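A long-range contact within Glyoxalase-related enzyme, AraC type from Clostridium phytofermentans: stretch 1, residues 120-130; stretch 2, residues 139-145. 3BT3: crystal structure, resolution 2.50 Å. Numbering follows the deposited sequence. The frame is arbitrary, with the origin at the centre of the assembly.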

# COMPACT_ATOMS: atom_id res chain seq x y z
N TYR A 120 -9.34 -18.56 8.91
CA TYR A 120 -9.32 -19.81 8.16
C TYR A 120 -7.98 -20.02 7.47
O TYR A 120 -7.22 -19.08 7.26
CB TYR A 120 -10.46 -19.81 7.14
CG TYR A 120 -10.34 -18.73 6.11
CD1 TYR A 120 -9.55 -18.91 4.97
CD2 TYR A 120 -11.04 -17.53 6.25
CE1 TYR A 120 -9.46 -17.92 4.00
CE2 TYR A 120 -10.95 -16.53 5.28
CZ TYR A 120 -10.16 -16.74 4.15
OH TYR A 120 -10.09 -15.77 3.18
N THR A 121 -7.69 -21.27 7.11
CA THR A 121 -6.41 -21.60 6.49
C THR A 121 -6.40 -21.51 4.96
O THR A 121 -7.24 -22.08 4.27
CB THR A 121 -5.98 -23.01 6.93
OG1 THR A 121 -5.98 -23.09 8.36
CG2 THR A 121 -4.58 -23.33 6.41
N GLN A 122 -5.42 -20.77 4.44
CA GLN A 122 -5.27 -20.59 3.00
C GLN A 122 -4.40 -21.69 2.40
O GLN A 122 -3.46 -22.18 3.03
CB GLN A 122 -4.63 -19.23 2.70
CG GLN A 122 -5.54 -18.04 2.90
CD GLN A 122 -6.65 -17.95 1.87
OE1 GLN A 122 -7.35 -16.95 1.78
NE2 GLN A 122 -6.81 -19.00 1.08
N PRO A 123 -4.68 -22.08 1.14
CA PRO A 123 -3.89 -23.13 0.49
C PRO A 123 -2.42 -22.77 0.46
O PRO A 123 -1.58 -23.66 0.53
CB PRO A 123 -4.49 -23.19 -0.91
CG PRO A 123 -5.89 -22.70 -0.72
CD PRO A 123 -5.71 -21.55 0.23
N TRP A 124 -2.12 -21.48 0.36
CA TRP A 124 -0.72 -21.06 0.29
C TRP A 124 0.07 -21.04 1.58
O TRP A 124 1.14 -20.43 1.63
CB TRP A 124 -0.59 -19.69 -0.40
CG TRP A 124 -1.64 -18.68 -0.06
CD1 TRP A 124 -2.91 -18.59 -0.58
CD2 TRP A 124 -1.52 -17.59 0.87
NE1 TRP A 124 -3.57 -17.52 -0.03
CE2 TRP A 124 -2.74 -16.89 0.86
CE3 TRP A 124 -0.49 -17.15 1.71
CZ2 TRP A 124 -2.97 -15.76 1.66
CZ3 TRP A 124 -0.71 -16.02 2.52
CH2 TRP A 124 -1.95 -15.34 2.48
N GLY A 125 -0.44 -21.70 2.62
CA GLY A 125 0.31 -21.77 3.86
C GLY A 125 0.15 -20.71 4.94
O GLY A 125 1.11 -20.41 5.66
N ALA A 126 -1.05 -20.15 5.08
CA ALA A 126 -1.26 -19.15 6.11
C ALA A 126 -2.70 -19.08 6.60
O ALA A 126 -3.64 -19.47 5.90
CB ALA A 126 -0.83 -17.77 5.60
N ARG A 127 -2.87 -18.61 7.83
CA ARG A 127 -4.20 -18.46 8.37
C ARG A 127 -4.56 -17.00 8.11
O ARG A 127 -3.71 -16.11 8.23
CB ARG A 127 -4.23 -18.79 9.86
CG ARG A 127 -4.06 -20.27 10.15
CD ARG A 127 -4.75 -20.66 11.45
NE ARG A 127 -4.13 -20.01 12.58
CZ ARG A 127 -4.74 -19.75 13.73
NH1 ARG A 127 -6.02 -20.08 13.91
NH2 ARG A 127 -4.07 -19.15 14.70
N GLU A 128 -5.80 -16.74 7.72
CA GLU A 128 -6.19 -15.38 7.45
C GLU A 128 -7.63 -15.08 7.85
O GLU A 128 -8.40 -15.97 8.18
CB GLU A 128 -5.97 -15.07 5.97
CG GLU A 128 -7.22 -14.91 5.12
CD GLU A 128 -6.93 -14.19 3.80
OE1 GLU A 128 -6.03 -14.63 3.06
OE2 GLU A 128 -7.61 -13.17 3.51
N CYS A 129 -7.94 -13.79 7.83
CA CYS A 129 -9.27 -13.30 8.12
C CYS A 129 -9.28 -11.88 7.57
O CYS A 129 -8.24 -11.22 7.54
CB CYS A 129 -9.57 -13.29 9.62
SG CYS A 129 -8.73 -12.02 10.58
N SER A 130 -10.43 -11.43 7.10
CA SER A 130 -10.52 -10.09 6.57
C SER A 130 -11.47 -9.26 7.41
O SER A 130 -12.40 -9.78 8.02
CB SER A 130 -10.94 -10.12 5.09
OG SER A 130 -12.12 -10.87 4.90
N LEU A 139 -9.79 -5.30 4.58
CA LEU A 139 -8.41 -5.42 4.99
C LEU A 139 -8.15 -6.90 5.25
O LEU A 139 -8.85 -7.53 6.05
CB LEU A 139 -8.13 -4.64 6.28
CG LEU A 139 -8.30 -3.13 6.25
CD1 LEU A 139 -7.85 -2.55 7.58
CD2 LEU A 139 -7.49 -2.55 5.10
N ARG A 140 -7.16 -7.44 4.57
CA ARG A 140 -6.80 -8.85 4.74
C ARG A 140 -5.61 -8.99 5.68
O ARG A 140 -4.60 -8.30 5.54
CB ARG A 140 -6.49 -9.48 3.38
CG ARG A 140 -7.70 -9.53 2.45
CD ARG A 140 -7.36 -10.15 1.10
NE ARG A 140 -6.81 -11.49 1.25
CZ ARG A 140 -6.31 -12.22 0.25
NH1 ARG A 140 -6.29 -11.74 -0.98
NH2 ARG A 140 -5.82 -13.43 0.49
N PHE A 141 -5.75 -9.87 6.66
CA PHE A 141 -4.69 -10.12 7.62
C PHE A 141 -4.31 -11.59 7.52
O PHE A 141 -5.18 -12.46 7.44
CB PHE A 141 -5.17 -9.79 9.03
CG PHE A 141 -5.42 -8.32 9.26
CD1 PHE A 141 -4.38 -7.48 9.65
CD2 PHE A 141 -6.69 -7.77 9.08
CE1 PHE A 141 -4.60 -6.11 9.86
CE2 PHE A 141 -6.92 -6.41 9.28
CZ PHE A 141 -5.88 -5.58 9.68
N PHE A 142 -3.01 -11.89 7.51
CA PHE A 142 -2.61 -13.28 7.44
C PHE A 142 -1.38 -13.55 8.26
O PHE A 142 -0.59 -12.65 8.54
CB PHE A 142 -2.39 -13.72 5.98
CG PHE A 142 -1.18 -13.11 5.33
CD1 PHE A 142 0.07 -13.70 5.48
CD2 PHE A 142 -1.28 -11.94 4.59
CE1 PHE A 142 1.21 -13.12 4.90
CE2 PHE A 142 -0.16 -11.35 4.01
CZ PHE A 142 1.09 -11.95 4.17
N GLU A 143 -1.24 -14.81 8.67
CA GLU A 143 -0.09 -15.27 9.44
C GLU A 143 0.26 -16.64 8.90
O GLU A 143 -0.59 -17.55 8.85
CB GLU A 143 -0.44 -15.36 10.93
CG GLU A 143 0.75 -15.70 11.80
CD GLU A 143 0.43 -15.67 13.29
OE1 GLU A 143 1.38 -15.72 14.10
OE2 GLU A 143 -0.77 -15.60 13.66
N SER A 144 1.50 -16.80 8.46
CA SER A 144 1.94 -18.07 7.91
C SER A 144 2.03 -19.15 8.98
O SER A 144 2.24 -18.87 10.16
CB SER A 144 3.29 -17.88 7.22
OG SER A 144 4.20 -17.22 8.08
N ILE A 145 1.87 -20.41 8.56
CA ILE A 145 1.93 -21.53 9.49
C ILE A 145 3.33 -22.14 9.48
O ILE A 145 3.93 -22.27 10.57
CB ILE A 145 0.92 -22.63 9.12
CG1 ILE A 145 -0.35 -22.02 8.55
CG2 ILE A 145 0.58 -23.45 10.36
CD1 ILE A 145 -1.33 -23.05 8.03
O HOH W 1 -1.17 -18.51 13.58

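Strands 126-130 and 139-144 run antiparallel, their directions 163° apart, and at the hydrogen-bonded pairs the backbone settles its own polar groups. R127 and E143 form one hydrogen-bonded pair: R127 N donates to E143 O at 2.7 Å, and E143 N returns the bond to R127 O at 2.8 Å. Two residues on, C129 and F141 repeat the pattern, with C129 N to F141 O at 3.1 Å and F141 N to C129 O at 3.0 Å. A further rung closes the end, I145 N to G125 O at 3.0 Å. The intervening residues A126, E128 and S130 turn their amides away from this partner; E128 instead uses its N and O on Y120 within its own stretch, and A126 O accepts from Q122 N. Between rungs, CA-H groups lie against carbonyls, some already in use, as where F142 CA sits 3.1 Å from R127 O.

The face bearing A126, E128, F142 and R140 carries the main charged pairing. E128 and R140 are offset diagonally, and the two ends meet as a forked salt bridge: R140 NH2 donates to E128 OE1 at 2.8 Å and R140 NE to E128 OE2 at 2.9 Å. Both carboxylate oxygens thus receive a donor from one guanidinium, a sound economy for a buried acid. Alongside, W124 reaches back from the turn and sets its edge toward the face of F142, W124 CH2 lying 3.7 Å from F142 CG, while A126 CB adds a small apolar contact to that ring.

The face of R127, C129, F141 and E143 is looser. C129 SG meets F141 CB at 4.5 Å, and water 1 links the opposite charges of R127 and E143, accepting from R127 NH2 at 3.2 Å and donating weakly to E143 OE2 at 2.9 Å.

At G125, phi is positive and a CB would jam against the preceding carbonyl, so the turn calls for glycine.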